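Local structure of phage tail sheath protein (Desulfitobacterium hafniense, 3HXL) at residues A[253-258]-A[288-293]; A[283-288]-A[320-325]; A[101-106]-A[159-164]; A[116-121]-A[172-177]. The protein probably forms, as many copies assembled together, the contractile sheath around the tail tube of a Myoviridae-type phage or a related tail-like particle. One frame throughout, in Å; residues are numbered along the deposited sequence.

Contact 1. Residues A[253-258]-A[288-293]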
loop_
_atom_site.group_PDB
_atom_site.type_symbol
_atom_site.label_atom_id
_atom_site.label_comp_id
_atom_site.label_asym_id
_atom_site.label_seq_id
_atom_site.Cartn_x
_atom_site.Cartn_y
_atom_site.Cartn_z
ATOM N N VAL A 253 8.046 -11.165 13.462
ATOM C CA VAL A 253 7.189 -12.075 14.194
ATOM C C VAL A 253 7.312 -13.504 13.709
ATOM O O VAL A 253 7.956 -13.781 12.695
ATOM C CB VAL A 253 5.719 -11.642 14.063
ATOM C CG1 VAL A 253 5.531 -10.246 14.648
ATOM C CG2 VAL A 253 5.310 -11.648 12.595
ATOM N N VAL A 254 6.697 -14.412 14.458
ATOM C CA VAL A 254 6.686 -15.817 14.101
ATOM C C VAL A 254 5.224 -16.160 13.885
ATOM O O VAL A 254 4.392 -15.948 14.772
ATOM C CB VAL A 254 7.267 -16.695 15.222
ATOM C CG1 VAL A 254 7.274 -18.147 14.785
ATOM C CG2 VAL A 254 8.692 -16.235 15.553
ATOM N N LEU A 255 4.919 -16.666 12.695
ATOM C CA LEU A 255 3.558 -17.020 12.323
ATOM C C LEU A 255 3.139 -18.394 12.844
ATOM O O LEU A 255 3.981 -19.215 13.210
ATOM C CB LEU A 255 3.417 -16.980 10.800
ATOM C CG LEU A 255 3.782 -15.662 10.102
ATOM C CD1 LEU A 255 3.446 -15.768 8.617
ATOM C CD2 LEU A 255 3.013 -14.508 10.734
ATOM N N ALA A 256 1.834 -18.638 12.876
ATOM C CA ALA A 256 1.323 -19.915 13.360
ATOM C C ALA A 256 1.811 -21.089 12.512
ATOM O O ALA A 256 1.888 -22.216 12.996
ATOM C CB ALA A 256 -0.205 -19.889 13.399
ATOM N N ASP A 257 2.141 -20.832 11.251
ATOM C CA ASP A 257 2.616 -21.898 10.373
ATOM C C ASP A 257 4.119 -22.122 10.537
ATOM O O ASP A 257 4.716 -22.913 9.810
ATOM C CB ASP A 257 2.291 -21.566 8.912
ATOM C CG ASP A 257 3.167 -20.463 8.355
ATOM O OD1 ASP A 257 3.636 -19.618 9.145
ATOM O OD2 ASP A 257 3.375 -20.435 7.123
ATOM N N GLY A 258 4.720 -21.424 11.495
ATOM C CA GLY A 258 6.146 -21.566 11.737
ATOM C C GLY A 258 7.008 -20.533 11.029
ATOM O O GLY A 258 8.187 -20.388 11.349
ATOM N N TYR A 288 -0.581 -8.966 15.756
ATOM C CA TYR A 288 -0.233 -9.117 14.350
ATOM C C TYR A 288 -0.982 -10.370 13.903
ATOM O O TYR A 288 -0.698 -11.463 14.385
ATOM C CB TYR A 288 1.276 -9.338 14.216
ATOM C CG TYR A 288 1.773 -9.524 12.800
ATOM C CD1 TYR A 288 1.311 -10.570 12.001
ATOM C CD2 TYR A 288 2.719 -8.655 12.258
ATOM C CE1 TYR A 288 1.778 -10.745 10.697
ATOM C CE2 TYR A 288 3.190 -8.819 10.961
ATOM C CZ TYR A 288 2.717 -9.860 10.185
ATOM O OH TYR A 288 3.168 -9.995 8.888
ATOM N N ASP A 289 -1.925 -10.218 12.981
ATOM C CA ASP A 289 -2.721 -11.349 12.513
ATOM C C ASP A 289 -1.916 -12.578 12.098
ATOM O O ASP A 289 -1.047 -12.498 11.228
ATOM C CB ASP A 289 -3.610 -10.915 11.347
ATOM C CG ASP A 289 -4.400 -9.667 11.657
ATOM O OD1 ASP A 289 -4.043 -8.588 11.140
ATOM O OD2 ASP A 289 -5.376 -9.764 12.429
ATOM N N GLU A 290 -2.219 -13.710 12.731
ATOM C CA GLU A 290 -1.560 -15.004 12.435
ATOM C C GLU A 290 -0.254 -15.237 13.207
ATOM O O GLU A 290 0.302 -16.334 13.157
ATOM C CB GLU A 290 -1.342 -15.190 10.912
ATOM C CG GLU A 290 -0.767 -16.553 10.482
ATOM C CD GLU A 290 -0.588 -16.699 8.972
ATOM O OE1 GLU A 290 -0.765 -15.702 8.245
ATOM O OE2 GLU A 290 -0.269 -17.825 8.519
ATOM N N ALA A 291 0.219 -14.228 13.932
ATOM C CA ALA A 291 1.470 -14.355 14.674
ATOM C C ALA A 291 1.305 -14.946 16.067
ATOM O O ALA A 291 0.339 -14.653 16.767
ATOM C CB ALA A 291 2.145 -13.000 14.770
ATOM N N VAL A 292 2.269 -15.764 16.477
ATOM C CA VAL A 292 2.201 -16.371 17.797
ATOM C C VAL A 292 3.400 -16.049 18.684
ATOM O O VAL A 292 3.435 -16.431 19.854
ATOM C CB VAL A 292 2.025 -17.907 17.693
ATOM C CG1 VAL A 292 0.743 -18.215 16.921
ATOM C CG2 VAL A 292 3.229 -18.541 16.990
ATOM N N ASP A 293 4.373 -15.331 18.140
ATOM C CA ASP A 293 5.557 -14.965 18.908
ATOM C C ASP A 293 6.238 -13.821 18.154
ATOM O O ASP A 293 5.812 -13.464 17.057
ATOM C CB ASP A 293 6.497 -16.181 19.008
ATOM C CG ASP A 293 7.439 -16.111 20.207
ATOM O OD1 ASP A 293 7.569 -15.032 20.818
ATOM O OD2 ASP A 293 8.063 -17.147 20.533
#
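Val253 sets one methyl on the ring of Tyr288. Its CG2 stands 3.8 Å from the ring centroid and only 6° off the ring normal, a CH-pi contact over the centre of one face. With CG1 anti to the carbonyl carbon (chi1 -61°), CG2 falls between that carbon and the backbone N, over the ring. Leu255 CD2 comes obliquely to Tyr288 CE1 at 4.0 Å, and Val253 CB meets Ala291 CB. This side is buried, and Trp269 stacks with the Tyr288 ring.

The other side is looser. Ala256 CB touches Val292 CG1 at 4.0 Å near the surface. Asp257 and Glu290 bring like charges close, OD1 to OE2 4.3 Å. Glu290 OE1 forms a salt bridge with Lys80, which probably eases the repulsion, and Asp257 OD2 is hydrogen-bonded to Thr259 OG1.

Val254 N gives a nearly straight bond to Asp293 O (165°). Val254 O takes Val292 N at 2.7 Å and, weakly, Asp293 N at 3.4 Å. Ala256 N also donates to Glu290 O at 2.8 Å. Residues 255-258 make a type I turn and 288-291 a type II turn. Two residues, Val292 and Asp293, face one, Val254: a classic beta bulge between antiparallel strands.

Contact 2. Residues A[283-288]-A[320-325]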
loop_
_atom_site.group_PDB
_atom_site.type_symbol
_atom_site.label_atom_id
_atom_site.label_comp_id
_atom_site.label_asym_id
_atom_site.label_seq_id
_atom_site.Cartn_x
_atom_site.Cartn_y
_atom_site.Cartn_z
ATOM N N LEU A 283 -3.363 0.993 16.922
ATOM C CA LEU A 283 -2.873 -0.377 16.808
ATOM C C LEU A 283 -2.287 -0.911 18.115
ATOM O O LEU A 283 -1.994 -2.095 18.225
ATOM C CB LEU A 283 -1.807 -0.477 15.706
ATOM C CG LEU A 283 -2.246 -0.158 14.273
ATOM C CD1 LEU A 283 -1.085 -0.432 13.313
ATOM C CD2 LEU A 283 -3.447 -1.023 13.898
ATOM N N THR A 284 -2.118 -0.032 19.095
ATOM C CA THR A 284 -1.544 -0.423 20.381
ATOM C C THR A 284 -2.213 -1.664 20.965
ATOM O O THR A 284 -3.431 -1.718 21.138
ATOM C CB THR A 284 -1.611 0.734 21.400
ATOM O OG1 THR A 284 -0.844 1.842 20.903
ATOM C CG2 THR A 284 -1.023 0.301 22.749
ATOM N N TYR A 285 -1.381 -2.656 21.252
ATOM C CA TYR A 285 -1.804 -3.925 21.809
ATOM C C TYR A 285 -2.725 -4.747 20.921
ATOM O O TYR A 285 -3.424 -5.638 21.398
ATOM C CB TYR A 285 -2.421 -3.733 23.196
ATOM C CG TYR A 285 -1.474 -4.160 24.296
ATOM C CD1 TYR A 285 -0.150 -3.705 24.318
ATOM C CD2 TYR A 285 -1.884 -5.046 25.293
ATOM C CE1 TYR A 285 0.741 -4.127 25.306
ATOM C CE2 TYR A 285 -1.005 -5.472 26.284
ATOM C CZ TYR A 285 0.307 -5.009 26.284
ATOM O OH TYR A 285 1.179 -5.432 27.264
ATOM N N GLN A 286 -2.745 -4.438 19.629
ATOM C CA GLN A 286 -3.524 -5.247 18.712
ATOM C C GLN A 286 -2.499 -6.300 18.317
ATOM O O GLN A 286 -1.293 -6.029 18.300
ATOM C CB GLN A 286 -3.960 -4.458 17.471
ATOM C CG GLN A 286 -5.021 -3.396 17.728
ATOM C CD GLN A 286 -5.811 -3.060 16.476
ATOM O OE1 GLN A 286 -6.334 -1.953 16.331
ATOM N NE2 GLN A 286 -5.917 -4.025 15.571
ATOM N N GLY A 287 -2.960 -7.502 18.011
ATOM C CA GLY A 287 -2.026 -8.541 17.638
ATOM C C GLY A 287 -1.799 -8.606 16.144
ATOM O O GLY A 287 -2.698 -8.313 15.356
ATOM N N TYR A 288 -0.581 -8.966 15.756
ATOM C CA TYR A 288 -0.233 -9.117 14.350
ATOM C C TYR A 288 -0.982 -10.370 13.903
ATOM O O TYR A 288 -0.698 -11.463 14.385
ATOM C CB TYR A 288 1.276 -9.338 14.216
ATOM C CG TYR A 288 1.773 -9.524 12.800
ATOM C CD1 TYR A 288 1.311 -10.570 12.001
ATOM C CD2 TYR A 288 2.719 -8.655 12.258
ATOM C CE1 TYR A 288 1.778 -10.745 10.697
ATOM C CE2 TYR A 288 3.190 -8.819 10.961
ATOM C CZ TYR A 288 2.717 -9.860 10.185
ATOM O OH TYR A 288 3.168 -9.995 8.888
ATOM N N GLN A 320 0.716 -14.495 21.311
ATOM C CA GLN A 320 0.416 -13.522 20.274
ATOM C C GLN A 320 1.545 -12.501 20.200
ATOM O O GLN A 320 2.329 -12.365 21.137
ATOM C CB GLN A 320 -0.903 -12.804 20.565
ATOM C CG GLN A 320 -2.114 -13.720 20.633
ATOM C CD GLN A 320 -3.413 -12.947 20.744
ATOM O OE1 GLN A 320 -3.544 -12.046 21.577
ATOM N NE2 GLN A 320 -4.389 -13.298 19.905
ATOM N N ALA A 321 1.626 -11.806 19.071
ATOM C CA ALA A 321 2.629 -10.770 18.855
ATOM C C ALA A 321 1.857 -9.456 18.916
ATOM O O ALA A 321 1.198 -9.077 17.953
ATOM C CB ALA A 321 3.273 -10.939 17.483
ATOM N N LEU A 322 1.917 -8.771 20.049
ATOM C CA LEU A 322 1.193 -7.518 20.189
ATOM C C LEU A 322 2.029 -6.292 19.871
ATOM O O LEU A 322 3.231 -6.264 20.129
ATOM C CB LEU A 322 0.643 -7.392 21.606
ATOM C CG LEU A 322 -0.676 -8.108 21.929
ATOM C CD1 LEU A 322 -0.742 -9.467 21.279
ATOM C CD2 LEU A 322 -0.820 -8.206 23.436
ATOM N N VAL A 323 1.386 -5.287 19.288
ATOM C CA VAL A 323 2.064 -4.035 18.990
ATOM C C VAL A 323 2.256 -3.409 20.365
ATOM O O VAL A 323 1.282 -3.183 21.088
ATOM C CB VAL A 323 1.187 -3.106 18.117
ATOM C CG1 VAL A 323 1.830 -1.727 18.009
ATOM C CG2 VAL A 323 1.024 -3.712 16.724
ATOM N N GLU A 324 3.505 -3.143 20.734
ATOM C CA GLU A 324 3.793 -2.554 22.042
ATOM C C GLU A 324 3.125 -1.193 22.140
ATOM O O GLU A 324 2.344 -0.933 23.059
ATOM C CB GLU A 324 5.310 -2.417 22.238
ATOM C CG GLU A 324 5.744 -1.839 23.592
ATOM C CD GLU A 324 5.346 -2.706 24.785
ATOM O OE1 GLU A 324 5.397 -3.949 24.677
ATOM O OE2 GLU A 324 5.000 -2.138 25.843
ATOM N N GLN A 325 3.454 -0.327 21.187
ATOM C CA GLN A 325 2.882 1.014 21.105
ATOM C C GLN A 325 2.814 1.401 19.639
ATOM O O GLN A 325 3.774 1.212 18.894
ATOM C CB GLN A 325 3.726 2.031 21.883
ATOM C CG GLN A 325 3.502 1.970 23.385
ATOM C CD GLN A 325 4.050 3.181 24.112
ATOM O OE1 GLN A 325 4.141 4.271 23.550
ATOM N NE2 GLN A 325 4.393 3.003 25.380
HETATM O O HOH W 1 4.002 -5.058 26.870
HETATM O O HOH W 2 -0.694 -12.112 17.119
#
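The Tyr285 ring carries Leu322 CD2 on one face. The methyl lies 3.8 Å above the plane, offset toward the rim beside CD2 and CE2, in a CH-pi contact. Glu324 O lies at the ring edge, near its plane, 3.9 Å from Tyr285 CD1. The ring is tied at its hydroxyl too: one water lies 2.9 Å from Tyr285 OH and donates to Glu324 OE1. That carboxylate oxygen also bonds Thr315. The other tyrosine, Tyr288, touches the strand through its stem, with CB against Ala321 CB at 4.2 Å.

Between the two tyrosines the backbones are bonded in sequence. Tyr285 N donates to Val323 O at 2.7 Å. Val323 N donates to Gln286 O at 3.0 Å, and Tyr288 N to Ala321 O at 2.8 Å. A second water receives Ala321 N and donates to Tyr288 O, so it extends the pairing by one step. Gly287 and Leu322 form a single bridge.

Val323 turns its side chain into the type II turn of Leu283 to Gln286. Its CB lies 3.3 Å from Leu283 O, which also accepts the turn bond from Gln286 N. Three main-chain hydrogen bonds thus hold the irregular 283-288 segment to strand 320-323, and Val323 and Leu322 add apolar packing. One water continues the backbone pairing past Tyr288; the other links the Tyr285 hydroxyl to the Glu324 carboxylate.

Contact 3. Residues A[101-106]-A[159-164]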
loop_
_atom_site.group_PDB
_atom_site.type_symbol
_atom_site.label_atom_id
_atom_site.label_comp_id
_atom_site.label_asym_id
_atom_site.label_seq_id
_atom_site.Cartn_x
_atom_site.Cartn_y
_atom_site.Cartn_z
ATOM N N GLY A 101 11.921 -26.801 -33.086
ATOM C CA GLY A 101 11.752 -26.720 -34.524
ATOM C C GLY A 101 11.591 -25.279 -34.971
ATOM O O GLY A 101 12.480 -24.450 -34.764
ATOM N N ASN A 102 10.449 -24.973 -35.577
ATOM C CA ASN A 102 10.177 -23.630 -36.060
ATOM C C ASN A 102 9.512 -22.774 -34.988
ATOM O O ASN A 102 9.521 -21.547 -35.069
ATOM C CB ASN A 102 9.264 -23.689 -37.293
ATOM C CG ASN A 102 9.886 -24.459 -38.444
ATOM O OD1 ASN A 102 11.006 -24.166 -38.866
ATOM N ND2 ASN A 102 9.161 -25.448 -38.961
ATOM N N LEU A 103 8.946 -23.434 -33.983
ATOM C CA LEU A 103 8.241 -22.750 -32.907
ATOM C C LEU A 103 9.093 -22.282 -31.740
ATOM O O LEU A 103 9.940 -23.014 -31.232
ATOM C CB LEU A 103 7.135 -23.653 -32.354
ATOM C CG LEU A 103 6.308 -23.080 -31.198
ATOM C CD1 LEU A 103 5.448 -21.935 -31.704
ATOM C CD2 LEU A 103 5.433 -24.182 -30.603
ATOM N N THR A 104 8.856 -21.045 -31.324
ATOM C CA THR A 104 9.549 -20.488 -30.177
ATOM C C THR A 104 8.453 -20.069 -29.212
ATOM O O THR A 104 7.462 -19.454 -29.614
ATOM C CB THR A 104 10.418 -19.273 -30.558
ATOM O OG1 THR A 104 11.588 -19.721 -31.260
ATOM C CG2 THR A 104 10.851 -18.517 -29.310
ATOM N N VAL A 105 8.617 -20.453 -27.950
ATOM C CA VAL A 105 7.660 -20.130 -26.898
ATOM C C VAL A 105 8.407 -19.279 -25.880
ATOM O O VAL A 105 9.416 -19.711 -25.321
ATOM C CB VAL A 105 7.142 -21.396 -26.188
ATOM C CG1 VAL A 105 6.035 -21.025 -25.208
ATOM C CG2 VAL A 105 6.639 -22.394 -27.214
ATOM N N THR A 106 7.902 -18.074 -25.650
ATOM C CA THR A 106 8.526 -17.138 -24.729
ATOM C C THR A 106 7.556 -16.703 -23.633
ATOM O O THR A 106 6.390 -16.408 -23.905
ATOM C CB THR A 106 9.010 -15.894 -25.500
ATOM O OG1 THR A 106 9.775 -16.318 -26.638
ATOM C CG2 THR A 106 9.868 -15.008 -24.615
ATOM N N VAL A 159 2.407 -17.605 -22.054
ATOM C CA VAL A 159 3.429 -17.465 -23.082
ATOM C C VAL A 159 2.947 -16.864 -24.394
ATOM O O VAL A 159 1.746 -16.766 -24.659
ATOM C CB VAL A 159 4.077 -18.825 -23.421
ATOM C CG1 VAL A 159 4.684 -19.442 -22.173
ATOM C CG2 VAL A 159 3.042 -19.759 -24.033
ATOM N N ILE A 160 3.922 -16.469 -25.207
ATOM C CA ILE A 160 3.683 -15.894 -26.522
ATOM C C ILE A 160 4.339 -16.850 -27.514
ATOM O O ILE A 160 5.487 -17.253 -27.324
ATOM C CB ILE A 160 4.349 -14.500 -26.670
ATOM C CG1 ILE A 160 3.764 -13.519 -25.648
ATOM C CG2 ILE A 160 4.156 -13.984 -28.087
ATOM C CD1 ILE A 160 2.289 -13.227 -25.841
ATOM N N PHE A 161 3.607 -17.219 -28.558
ATOM C CA PHE A 161 4.135 -18.129 -29.568
ATOM C C PHE A 161 4.707 -17.338 -30.736
ATOM O O PHE A 161 4.111 -16.357 -31.182
ATOM C CB PHE A 161 3.027 -19.055 -30.069
ATOM C CG PHE A 161 2.442 -19.929 -29.002
ATOM C CD1 PHE A 161 3.145 -21.025 -28.521
ATOM C CD2 PHE A 161 1.192 -19.645 -28.464
ATOM C CE1 PHE A 161 2.609 -21.831 -27.521
ATOM C CE2 PHE A 161 0.644 -20.444 -27.462
ATOM C CZ PHE A 161 1.352 -21.537 -26.989
ATOM N N SER A 162 5.868 -17.759 -31.224
ATOM C CA SER A 162 6.508 -17.079 -32.344
ATOM C C SER A 162 7.105 -18.088 -33.319
ATOM O O SER A 162 7.362 -19.239 -32.962
ATOM C CB SER A 162 7.607 -16.136 -31.839
ATOM O OG SER A 162 8.599 -16.843 -31.117
ATOM N N GLY A 163 7.328 -17.643 -34.550
ATOM C CA GLY A 163 7.886 -18.518 -35.563
ATOM C C GLY A 163 6.925 -18.693 -36.717
ATOM O O GLY A 163 5.854 -18.084 -36.745
ATOM N N THR A 164 7.297 -19.531 -37.675
ATOM C CA THR A 164 6.447 -19.762 -38.836
ATOM C C THR A 164 6.644 -21.167 -39.391
ATOM O O THR A 164 7.696 -21.777 -39.203
ATOM C CB THR A 164 6.744 -18.730 -39.943
ATOM O OG1 THR A 164 6.058 -19.099 -41.148
ATOM C CG2 THR A 164 8.237 -18.652 -40.208
HETATM O O HOH W 3 10.214 -20.134 -37.318
HETATM O O HOH W 4 7.814 -16.531 -28.681
#
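This is an antiparallel strand pairing in the beta-sandwich domain of the sheath protein. Strand 103-107 is the middle of a three-stranded sheet, and strand 159-162 is one of its outer strands. The short segments run at 159° to each other. Two hydrogen-bonded pairs flank a non-hydrogen-bonded one. Thr104 and Ser162 exchange N-H...O bonds of 2.9 Å (Thr104 N to Ser162 O) and 2.8 Å (Ser162 N to Thr104 O). Thr106 and Ile160 do the same, and the bond from Thr106 N to Ile160 O is nearly straight at 173°.

One face is apolar. Val105 and Phe161 lie side by side there, CG2 against CD1 at 4.0 Å. Leu103 CD1 crosses obliquely to the same Phe161 CD1. Val105 CG1, anti to the backbone N (chi1 -174°), presses on Val159 so tightly that it is 3.4 Å from Val159 CB. Strands 117-123 and 131-137 of the other sheet cover this face: Leu103 and Val105 rest on Leu119, and Phe161 on Val133.

The opposite face carries Thr104, Thr106 and Ser162, with Ile160 beside them, and is more polar. Thr104 OG1 bonds Thr99 on the neighbouring strand 97-100.

At the loop end, Asn102 O accepts from a water that in turn receives Thr164 N. Gly163 CA lies 3.5 Å from Asn102 O, a CA-H...O contact.

A second water bridges the strands on the polar face. It donates to Thr104 O and Ile160 O, and it also bonds Thr106 OG1 and, at 2.6 Å, Ser162 OG.

Contact 4. Residues A[116-121]-A[172-177]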
loop_
_atom_site.group_PDB
_atom_site.type_symbol
_atom_site.label_atom_id
_atom_site.label_comp_id
_atom_site.label_asym_id
_atom_site.label_seq_id
_atom_site.Cartn_x
_atom_site.Cartn_y
_atom_site.Cartn_z
ATOM N N ASP A 116 9.314 -22.303 -14.862
ATOM C CA ASP A 116 8.399 -23.330 -14.363
ATOM C C ASP A 116 7.387 -23.689 -15.443
ATOM O O ASP A 116 6.433 -24.428 -15.198
ATOM C CB ASP A 116 7.638 -22.846 -13.126
ATOM C CG ASP A 116 8.551 -22.519 -11.962
ATOM O OD1 ASP A 116 9.652 -23.097 -11.883
ATOM O OD2 ASP A 116 8.154 -21.690 -11.117
ATOM N N ILE A 117 7.592 -23.146 -16.636
ATOM C CA ILE A 117 6.697 -23.407 -17.754
ATOM C C ILE A 117 7.310 -24.470 -18.655
ATOM O O ILE A 117 8.517 -24.472 -18.895
ATOM C CB ILE A 117 6.461 -22.130 -18.580
ATOM C CG1 ILE A 117 6.038 -20.984 -17.653
ATOM C CG2 ILE A 117 5.375 -22.379 -19.626
ATOM C CD1 ILE A 117 5.849 -19.656 -18.359
ATOM N N THR A 118 6.476 -25.376 -19.147
ATOM C CA THR A 118 6.947 -26.430 -20.037
ATOM C C THR A 118 5.989 -26.597 -21.205
ATOM O O THR A 118 4.770 -26.638 -21.026
ATOM C CB THR A 118 7.074 -27.781 -19.301
ATOM O OG1 THR A 118 8.047 -27.669 -18.257
ATOM C CG2 THR A 118 7.512 -28.880 -20.268
ATOM N N LEU A 119 6.556 -26.688 -22.403
ATOM C CA LEU A 119 5.770 -26.853 -23.619
ATOM C C LEU A 119 5.615 -28.329 -23.968
ATOM O O LEU A 119 6.563 -29.105 -23.858
ATOM C CB LEU A 119 6.451 -26.132 -24.784
ATOM C CG LEU A 119 5.889 -26.437 -26.174
ATOM C CD1 LEU A 119 4.512 -25.817 -26.318
ATOM C CD2 LEU A 119 6.834 -25.899 -27.236
ATOM N N VAL A 120 4.411 -28.701 -24.384
ATOM C CA VAL A 120 4.110 -30.069 -24.782
ATOM C C VAL A 120 3.356 -30.028 -26.111
ATOM O O VAL A 120 2.315 -29.373 -26.226
ATOM C CB VAL A 120 3.241 -30.788 -23.719
ATOM C CG1 VAL A 120 2.855 -32.183 -24.212
ATOM C CG2 VAL A 120 4.010 -30.898 -22.407
ATOM N N ILE A 121 3.901 -30.714 -27.115
ATOM C CA ILE A 121 3.299 -30.771 -28.447
ATOM C C ILE A 121 3.158 -32.234 -28.858
ATOM O O ILE A 121 4.148 -32.932 -29.073
ATOM C CB ILE A 121 4.174 -30.030 -29.494
ATOM C CG1 ILE A 121 4.350 -28.567 -29.082
ATOM C CG2 ILE A 121 3.515 -30.088 -30.867
ATOM C CD1 ILE A 121 5.286 -27.789 -29.989
ATOM N N GLY A 172 8.255 -32.896 -23.855
ATOM C CA GLY A 172 8.408 -31.880 -22.832
ATOM C C GLY A 172 9.582 -30.977 -23.124
ATOM O O GLY A 172 10.727 -31.427 -23.153
ATOM N N ALA A 173 9.291 -29.699 -23.348
ATOM C CA ALA A 173 10.320 -28.711 -23.636
ATOM C C ALA A 173 10.160 -27.534 -22.682
ATOM O O ALA A 173 9.471 -26.564 -22.987
ATOM C CB ALA A 173 10.199 -28.236 -25.078
ATOM N N PRO A 174 10.785 -27.618 -21.501
ATOM C CA PRO A 174 10.714 -26.557 -20.492
ATOM C C PRO A 174 11.372 -25.272 -20.976
ATOM O O PRO A 174 12.402 -25.311 -21.647
ATOM C CB PRO A 174 11.459 -27.163 -19.302
ATOM C CG PRO A 174 11.232 -28.638 -19.472
ATOM C CD PRO A 174 11.455 -28.810 -20.953
ATOM N N LEU A 175 10.773 -24.132 -20.654
ATOM C CA LEU A 175 11.360 -22.861 -21.052
ATOM C C LEU A 175 12.524 -22.609 -20.099
ATOM O O LEU A 175 12.479 -23.027 -18.945
ATOM C CB LEU A 175 10.334 -21.729 -20.946
ATOM C CG LEU A 175 9.274 -21.609 -22.047
ATOM C CD1 LEU A 175 8.285 -22.763 -21.978
ATOM C CD2 LEU A 175 8.545 -20.280 -21.884
ATOM N N ILE A 176 13.571 -21.949 -20.580
ATOM C CA ILE A 176 14.724 -21.672 -19.731
ATOM C C ILE A 176 15.299 -20.282 -19.952
ATOM O O ILE A 176 14.828 -19.527 -20.801
ATOM C CB ILE A 176 15.862 -22.704 -19.951
ATOM C CG1 ILE A 176 16.365 -22.639 -21.396
ATOM C CG2 ILE A 176 15.373 -24.104 -19.611
ATOM C CD1 ILE A 176 15.398 -23.192 -22.417
ATOM N N ASN A 177 16.330 -19.967 -19.169
ATOM C CA ASN A 177 17.020 -18.685 -19.223
ATOM C C ASN A 177 16.251 -17.557 -18.545
ATOM O O ASN A 177 16.615 -16.389 -18.669
ATOM C CB ASN A 177 17.338 -18.294 -20.669
ATOM C CG ASN A 177 18.471 -19.111 -21.252
ATOM O OD1 ASN A 177 19.533 -19.234 -20.643
ATOM N ND2 ASN A 177 18.257 -19.667 -22.438
#
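Ile117 and Leu175 begin an antiparallel pairing in the beta-sandwich domain. Strand 170-174 is one of the two outer strands of a four-stranded sheet and runs beside strand 117-123. Three backbone bonds join the segments. Leu175 N donates to Ile117 O at 2.9 Å, nearly straight at 166°. Leu119 and Ala173 bond in both directions. Ala173 N meets Leu119 O at 2.8 Å. The return bond, Leu119 N to Ala173 O, is 3.0 Å long, and its donor sits 62° out of the carbonyl plane.

Between these bonds Thr118 faces Pro174 in a non-hydrogen-bonded pair. Proline has no N-H to give, and this position asks none of it across the pair. Thr118 instead turns its backbone to the other side and bonds Leu136 of strand 131-137. Val120 bonds Ser134 of that strand, and Ile121 bonds Thr170, on the same strand as Ala173. Asp116 OD2 has a salt bridge with Arg113.

Ala173 and Leu119 share the inner face, CB to CB 4.3 Å. They pack there on Val100 of the facing sheet. Leu175 CD1 lies against Ile117 CG2 at 3.8 Å, while Leu175 also touches Val98. On the outer face, Thr118 and Pro174 lie side by side. Thr118 OG1, anti to the carbonyl carbon (chi1 -62°), comes within 3.5 Å of Pro174 CG.

How the contacts relate
The contacts form two pairs in two domains. Contacts 3 and 4 come first along the chain and interlock, since their segments alternate. They belong to the two facing sheets of the beta-sandwich domain. Their centres are 12 Å apart, and Val105 CG2 meets Leu119 CD2 at 3.5 Å between the sheets. Contacts 1 and 2 follow in the subtilisin-like domain, also alternating and 12 Å apart. They share Tyr288, and Ala321 of contact 2 packs against Val253 and Ala291 of contact 1. The pairs do not touch: contacts 1 and 4 are about 19 Å apart at their nearest atoms. Each pair of contacts thus ties together segments of its own region, and neither joins the two regions.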